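PDB 3B2Y: metallopeptidase containing co-catalytic metalloactive site from Shewanella denitrificans OS217, which probably acts as a zinc-dependent metallocarboxypeptidase-like hydrolase of the M14 family, here with nickel bound at its metal site. Local coordinates for residues A80-F89 with F253-M264. Residues are numbered along the deposited sequence; the frame is centred on the assembly and turned at random.
Sequences AAGPWGMLHF and FDRRVQANSAAM
Met264, a selenomethionine, lays its CB over the centre of one face of the Phe89 ring, 3.8 Å from the ring centroid, while its SE reaches the same ring obliquely in a Met-aromatic contact. Beyond CG the chain runs extended, which carries its CE to 3.5 Å from Met86 N; the long, unbranched selenoether chain thus fills a hole made by Gly82, Gly85, Met86 and Phe89. Replacing Phe89 by an alanine is likely to open a gap over Met264 CB and leave the selenium without its aromatic partner. Gly85 suits the closest stretch of the crossing, since a CB there would run into Asn260 CB; its CA can lie 4.3 Å from Val257 CA. The two helices, with axes 7.6 Å apart at 63°, pack on the mixed sheet of the alpha/beta M14 fold, where Met86 and Phe89 touch strand 68-73 and Met264 touches strand 165-172. Toward the start of helix 81-92, the small Ala81 is a knob among Phe253, Arg256, Val257 and Asn260, its CB 3.5 Å from Arg256 CB. Phe253 turns its edge to the face of the Trp84 five-membered ring in an offset edge-to-face pair, planes at 75°. Asn260 ND2 folds back to Arg256 O (2.8 Å) from above the carbonyl plane, on the face opposite the helical bond from Asn260 N; Thr247 OG1 is its second partner, and Arg256 itself is salt-bridged to Glu171. At the partly exposed border, with CG anti to the backbone N (chi1 -175°), His88 brings ND1 within 3.0 Å of Ser261 OG, a nearly straight hydrogen bond in the plane of the imidazole.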
ATOM      1  N   ALA A  80      10.181   0.972   0.087  1.00 31.02           N
ATOM      2  CA  ALA A  80      10.294  -0.413   0.578  1.00 31.02           C
ATOM      3  C   ALA A  80       9.644  -0.682   1.950  1.00 32.58           C
ATOM      4  O   ALA A  80       9.276  -1.845   2.278  1.00 34.18           O
ATOM      5  CB  ALA A  80      11.780  -0.873   0.561  1.00 33.08           C
ATOM      6  N   ALA A  81       9.433   0.369   2.739  1.00 31.42           N
ATOM      7  CA  ALA A  81       8.749   0.233   4.020  1.00 30.34           C
ATOM      8  C   ALA A  81       7.309  -0.233   3.921  1.00 33.58           C
ATOM      9  O   ALA A  81       6.736  -0.753   4.893  1.00 33.42           O
ATOM     10  CB  ALA A  81       8.793   1.587   4.855  1.00 31.09           C
ATOM     11  N   GLY A  82       6.691  -0.025   2.763  1.00 34.06           N
ATOM     12  CA  GLY A  82       5.345  -0.544   2.555  1.00 31.37           C
ATOM     13  C   GLY A  82       5.255  -2.080   2.588  1.00 33.74           C
ATOM     14  O   GLY A  82       4.590  -2.655   3.440  1.00 33.25           O
ATOM     15  N   PRO A  83       5.899  -2.753   1.629  1.00 30.47           N
ATOM     16  CA  PRO A  83       5.783  -4.205   1.590  1.00 31.63           C
ATOM     17  C   PRO A  83       6.333  -4.845   2.881  1.00 29.74           C
ATOM     18  O   PRO A  83       5.701  -5.754   3.426  1.00 28.89           O
ATOM     19  CB  PRO A  83       6.577  -4.586   0.351  1.00 31.41           C
ATOM     20  CG  PRO A  83       6.579  -3.352  -0.445  1.00 33.80           C
ATOM     21  CD  PRO A  83       6.709  -2.260   0.514  1.00 31.12           C
ATOM     22  N   TRP A  84       7.446  -4.324   3.427  1.00 30.28           N
ATOM     23  CA  TRP A  84       7.940  -4.857   4.713  1.00 29.50           C
ATOM     24  C   TRP A  84       6.980  -4.510   5.891  1.00 25.96           C
ATOM     25  O   TRP A  84       6.847  -5.302   6.821  1.00 25.42           O
ATOM     26  CB  TRP A  84       9.385  -4.432   5.038  1.00 29.45           C
ATOM     27  CG  TRP A  84      10.404  -4.985   4.097  1.00 31.43           C
ATOM     28  CD1 TRP A  84      10.980  -4.340   3.092  1.00 33.08           C
ATOM     29  CD2 TRP A  84      10.935  -6.305   4.105  1.00 26.41           C
ATOM     30  NE1 TRP A  84      11.878  -5.151   2.443  1.00 28.47           N
ATOM     31  CE2 TRP A  84      11.877  -6.375   3.059  1.00 31.96           C
ATOM     32  CE3 TRP A  84      10.710  -7.445   4.897  1.00 30.68           C
ATOM     33  CZ2 TRP A  84      12.528  -7.542   2.746  1.00 29.14           C
ATOM     34  CZ3 TRP A  84      11.397  -8.608   4.611  1.00 30.62           C
ATOM     35  CH2 TRP A  84      12.332  -8.639   3.562  1.00 31.48           C
ATOM     36  N   GLY A  85       6.338  -3.331   5.811  1.00 28.69           N
ATOM     37  CA  GLY A  85       5.278  -2.911   6.744  1.00 29.21           C
ATOM     38  C   GLY A  85       4.142  -3.909   6.747  1.00 29.41           C
ATOM     39  O   GLY A  85       3.648  -4.310   7.818  1.00 29.15           O
HETATM   40  N   MSE A  86       3.748  -4.375   5.565  1.00 30.43           N
HETATM   41  CA  MSE A  86       2.698  -5.386   5.496  1.00 35.21           C
HETATM   42  C   MSE A  86       3.085  -6.710   6.107  1.00 30.68           C
HETATM   43  O   MSE A  86       2.289  -7.362   6.749  1.00 28.86           O
HETATM   44  CB  MSE A  86       2.234  -5.586   4.064  1.00 36.34           C
HETATM   45  CG  MSE A  86       0.818  -6.209   4.024  1.00 47.15           C
HETATM   46 SE   MSE A  86       0.207  -6.373   2.184  0.75 54.94          SE
HETATM   47  CE  MSE A  86       0.514  -4.456   1.697  1.00 39.20           C
ATOM     48  N   LEU A  87       4.312  -7.140   5.870  1.00 31.38           N
ATOM     49  CA  LEU A  87       4.819  -8.349   6.481  1.00 31.21           C
ATOM     50  C   LEU A  87       4.836  -8.271   8.010  1.00 31.01           C
ATOM     51  O   LEU A  87       4.513  -9.263   8.697  1.00 28.43           O
ATOM     52  CB  LEU A  87       6.191  -8.677   5.905  1.00 28.43           C
ATOM     53  CG  LEU A  87       6.840 -10.005   6.190  1.00 41.22           C
ATOM     54  CD1 LEU A  87       5.867 -11.164   5.957  1.00 37.89           C
ATOM     55  CD2 LEU A  87       8.033 -10.082   5.247  1.00 33.03           C
ATOM     56  N   HIS A  88       5.185  -7.100   8.553  1.00 27.94           N
ATOM     57  CA  HIS A  88       5.180  -6.846   9.989  1.00 29.55           C
ATOM     58  C   HIS A  88       3.741  -6.942  10.527  1.00 30.30           C
ATOM     59  O   HIS A  88       3.466  -7.621  11.515  1.00 30.24           O
ATOM     60  CB  HIS A  88       5.783  -5.439  10.257  1.00 29.16           C
ATOM     61  CG  HIS A  88       5.942  -5.098  11.705  1.00 31.36           C
ATOM     62  ND1 HIS A  88       4.999  -4.358  12.395  1.00 43.75           N
ATOM     63  CD2 HIS A  88       6.911  -5.399  12.598  1.00 28.91           C
ATOM     64  CE1 HIS A  88       5.391  -4.214  13.651  1.00 45.12           C
ATOM     65  NE2 HIS A  88       6.545  -4.839  13.801  1.00 34.98           N
ATOM     66  N   PHE A  89       2.826  -6.368   9.754  1.00 29.69           N
ATOM     67  CA  PHE A  89       1.401  -6.363  10.050  1.00 30.48           C
ATOM     68  C   PHE A  89       0.867  -7.793  10.093  1.00 29.90           C
ATOM     69  O   PHE A  89       0.253  -8.175  11.055  1.00 30.65           O
ATOM     70  CB  PHE A  89       0.700  -5.507   9.017  1.00 31.59           C
ATOM     71  CG  PHE A  89      -0.766  -5.511   9.115  1.00 33.47           C
ATOM     72  CD1 PHE A  89      -1.381  -4.943  10.197  1.00 34.03           C
ATOM     73  CD2 PHE A  89      -1.529  -6.070   8.105  1.00 42.06           C
ATOM     74  CE1 PHE A  89      -2.754  -4.952  10.293  1.00 44.78           C
ATOM     75  CE2 PHE A  89      -2.910  -6.060   8.188  1.00 45.22           C
ATOM     76  CZ  PHE A  89      -3.508  -5.503   9.276  1.00 36.60           C
ATOM     77  N   PHE A 253      14.271   3.276   8.927  1.00 31.88           N
ATOM     78  CA  PHE A 253      13.547   2.294   8.162  1.00 32.27           C
ATOM     79  C   PHE A 253      12.629   1.486   9.040  1.00 28.74           C
ATOM     80  O   PHE A 253      11.477   1.315   8.728  1.00 30.24           O
ATOM     81  CB  PHE A 253      14.513   1.358   7.409  1.00 31.28           C
ATOM     82  CG  PHE A 253      13.817   0.408   6.482  1.00 30.48           C
ATOM     83  CD1 PHE A 253      13.252   0.861   5.303  1.00 30.72           C
ATOM     84  CD2 PHE A 253      13.638  -0.922   6.835  1.00 35.75           C
ATOM     85  CE1 PHE A 253      12.588   0.001   4.460  1.00 33.29           C
ATOM     86  CE2 PHE A 253      12.962  -1.797   5.988  1.00 32.26           C
ATOM     87  CZ  PHE A 253      12.428  -1.341   4.819  1.00 32.10           C
ATOM     88  N   ASP A 254      13.149   0.990  10.149  1.00 32.80           N
ATOM     89  CA  ASP A 254      12.327   0.136  11.009  1.00 35.21           C
ATOM     90  C   ASP A 254      11.157   0.898  11.657  1.00 30.85           C
ATOM     91  O   ASP A 254      10.071   0.347  11.833  1.00 30.77           O
ATOM     92  CB  ASP A 254      13.206  -0.626  12.004  1.00 34.66           C
ATOM     93  CG  ASP A 254      13.944  -1.831  11.342  1.00 46.34           C
ATOM     94  OD1 ASP A 254      13.461  -2.360  10.295  1.00 49.17           O
ATOM     95  OD2 ASP A 254      15.013  -2.241  11.870  1.00 52.93           O
ATOM     96  N   ARG A 255      11.351   2.175  11.936  1.00 28.99           N
ATOM     97  CA  ARG A 255      10.235   3.013  12.347  1.00 30.04           C
ATOM     98  C   ARG A 255       9.199   3.187  11.223  1.00 27.99           C
ATOM     99  O   ARG A 255       7.999   3.350  11.481  1.00 25.86           O
ATOM    100  CB  ARG A 255      10.750   4.391  12.766  1.00 31.45           C
ATOM    101  CG  ARG A 255       9.833   5.155  13.670  1.00 37.57           C
ATOM    102  CD  ARG A 255      10.579   6.230  14.465  1.00 39.65           C
ATOM    103  NE  ARG A 255       9.639   6.979  15.295  1.00 43.95           N
ATOM    104  CZ  ARG A 255       9.133   6.540  16.444  1.00 48.59           C
ATOM    105  NH1 ARG A 255       9.468   5.351  16.934  1.00 54.83           N
ATOM    106  NH2 ARG A 255       8.273   7.297  17.111  1.00 49.41           N
ATOM    107  N   ARG A 256       9.652   3.213   9.976  1.00 29.63           N
ATOM    108  CA  ARG A 256       8.711   3.346   8.859  1.00 28.49           C
ATOM    109  C   ARG A 256       7.915   2.086   8.693  1.00 24.29           C
ATOM    110  O   ARG A 256       6.733   2.170   8.453  1.00 28.59           O
ATOM    111  CB  ARG A 256       9.432   3.668   7.540  1.00 30.90           C
ATOM    112  CG  ARG A 256       9.824   5.175   7.417  1.00 29.97           C
ATOM    113  CD  ARG A 256      11.206   5.341   6.821  1.00 33.23           C
ATOM    114  NE  ARG A 256      11.296   4.697   5.525  1.00 28.91           N
ATOM    115  CZ  ARG A 256      12.441   4.439   4.896  1.00 33.61           C
ATOM    116  NH1 ARG A 256      13.586   4.822   5.422  1.00 33.59           N
ATOM    117  NH2 ARG A 256      12.457   3.757   3.775  1.00 32.29           N
ATOM    118  N   VAL A 257       8.559   0.959   8.951  1.00 26.84           N
ATOM    119  CA  VAL A 257       7.920  -0.355   8.906  1.00 28.11           C
ATOM    120  C   VAL A 257       6.848  -0.398   9.957  1.00 28.17           C
ATOM    121  O   VAL A 257       5.704  -0.758   9.653  1.00 29.58           O
ATOM    122  CB  VAL A 257       8.960  -1.482   9.104  1.00 26.87           C
ATOM    123  CG1 VAL A 257       8.264  -2.817   9.307  1.00 29.01           C
ATOM    124  CG2 VAL A 257       9.932  -1.536   7.874  1.00 28.27           C
ATOM    125  N   GLN A 258       7.192   0.072  11.158  1.00 29.06           N
ATOM    126  CA  GLN A 258       6.249   0.145  12.264  1.00 28.97           C
ATOM    127  C   GLN A 258       5.061   1.059  11.989  1.00 31.40           C
ATOM    128  O   GLN A 258       3.931   0.690  12.285  1.00 29.83           O
ATOM    129  CB  GLN A 258       6.965   0.539  13.572  1.00 27.37           C
ATOM    130  CG  GLN A 258       7.845  -0.590  14.084  1.00 31.18           C
ATOM    131  CD  GLN A 258       8.850  -0.122  15.146  1.00 36.41           C
ATOM    132  OE1 GLN A 258       9.264   1.048  15.181  1.00 44.15           O
ATOM    133  NE2 GLN A 258       9.224  -1.034  16.028  1.00 43.25           N
ATOM    134  N   ALA A 259       5.315   2.240  11.436  1.00 28.03           N
ATOM    135  CA  ALA A 259       4.290   3.199  11.113  1.00 31.50           C
ATOM    136  C   ALA A 259       3.303   2.671  10.046  1.00 31.26           C
ATOM    137  O   ALA A 259       2.088   2.853  10.193  1.00 32.34           O
ATOM    138  CB  ALA A 259       4.904   4.541  10.671  1.00 30.35           C
ATOM    139  N   ASN A 260       3.831   2.082   8.987  1.00 30.20           N
ATOM    140  CA  ASN A 260       3.015   1.392   7.944  1.00 31.71           C
ATOM    141  C   ASN A 260       2.100   0.312   8.532  1.00 30.38           C
ATOM    142  O   ASN A 260       0.885   0.298   8.271  1.00 28.21           O
ATOM    143  CB  ASN A 260       3.921   0.794   6.884  1.00 30.21           C
ATOM    144  CG  ASN A 260       4.291   1.813   5.803  1.00 42.26           C
ATOM    145  OD1 ASN A 260       3.525   2.042   4.870  1.00 53.96           O
ATOM    146  ND2 ASN A 260       5.450   2.422   5.928  1.00 39.33           N
ATOM    147  N   SER A 261       2.669  -0.519   9.377  1.00 28.66           N
ATOM    148  CA  SER A 261       1.919  -1.565  10.066  1.00 29.68           C
ATOM    149  C   SER A 261       0.806  -0.964  10.939  1.00 31.74           C
ATOM    150  O   SER A 261      -0.291  -1.501  10.990  1.00 29.18           O
ATOM    151  CB  SER A 261       2.896  -2.439  10.887  1.00 31.75           C
ATOM    152  OG  SER A 261       2.221  -3.542  11.479  1.00 36.51           O
ATOM    153  N   ALA A 262       1.110   0.173  11.599  1.00 29.88           N
ATOM    154  CA  ALA A 262       0.152   0.919  12.442  1.00 30.65           C
ATOM    155  C   ALA A 262      -0.977   1.544  11.641  1.00 29.78           C
ATOM    156  O   ALA A 262      -2.114   1.465  12.126  1.00 28.95           O
ATOM    157  CB  ALA A 262       0.872   2.006  13.258  1.00 28.00           C
ATOM    158  N   ALA A 263      -0.669   2.170  10.482  1.00 29.51           N
ATOM    159  CA  ALA A 263      -1.702   2.652   9.491  1.00 28.96           C
ATOM    160  C   ALA A 263      -2.641   1.550   9.083  1.00 29.91           C
ATOM    161  O   ALA A 263      -3.870   1.749   9.063  1.00 28.12           O
ATOM    162  CB  ALA A 263      -1.096   3.286   8.260  1.00 29.00           C
HETATM  163  N   MSE A 264      -2.075   0.382   8.804  1.00 28.53           N
HETATM  164  CA  MSE A 264      -2.848  -0.766   8.396  1.00 30.40           C
HETATM  165  C   MSE A 264      -3.767  -1.246   9.521  1.00 31.54           C
HETATM  166  O   MSE A 264      -4.904  -1.632   9.283  1.00 29.45           O
HETATM  167  CB  MSE A 264      -1.908  -1.886   7.928  1.00 28.21           C
HETATM  168  CG  MSE A 264      -1.266  -1.637   6.637  1.00 28.72           C
HETATM  169 SE   MSE A 264       0.067  -3.017   6.234  0.75 38.50          SE
HETATM  170  CE  MSE A 264       1.184  -2.034   4.951  1.00 42.75           C
TER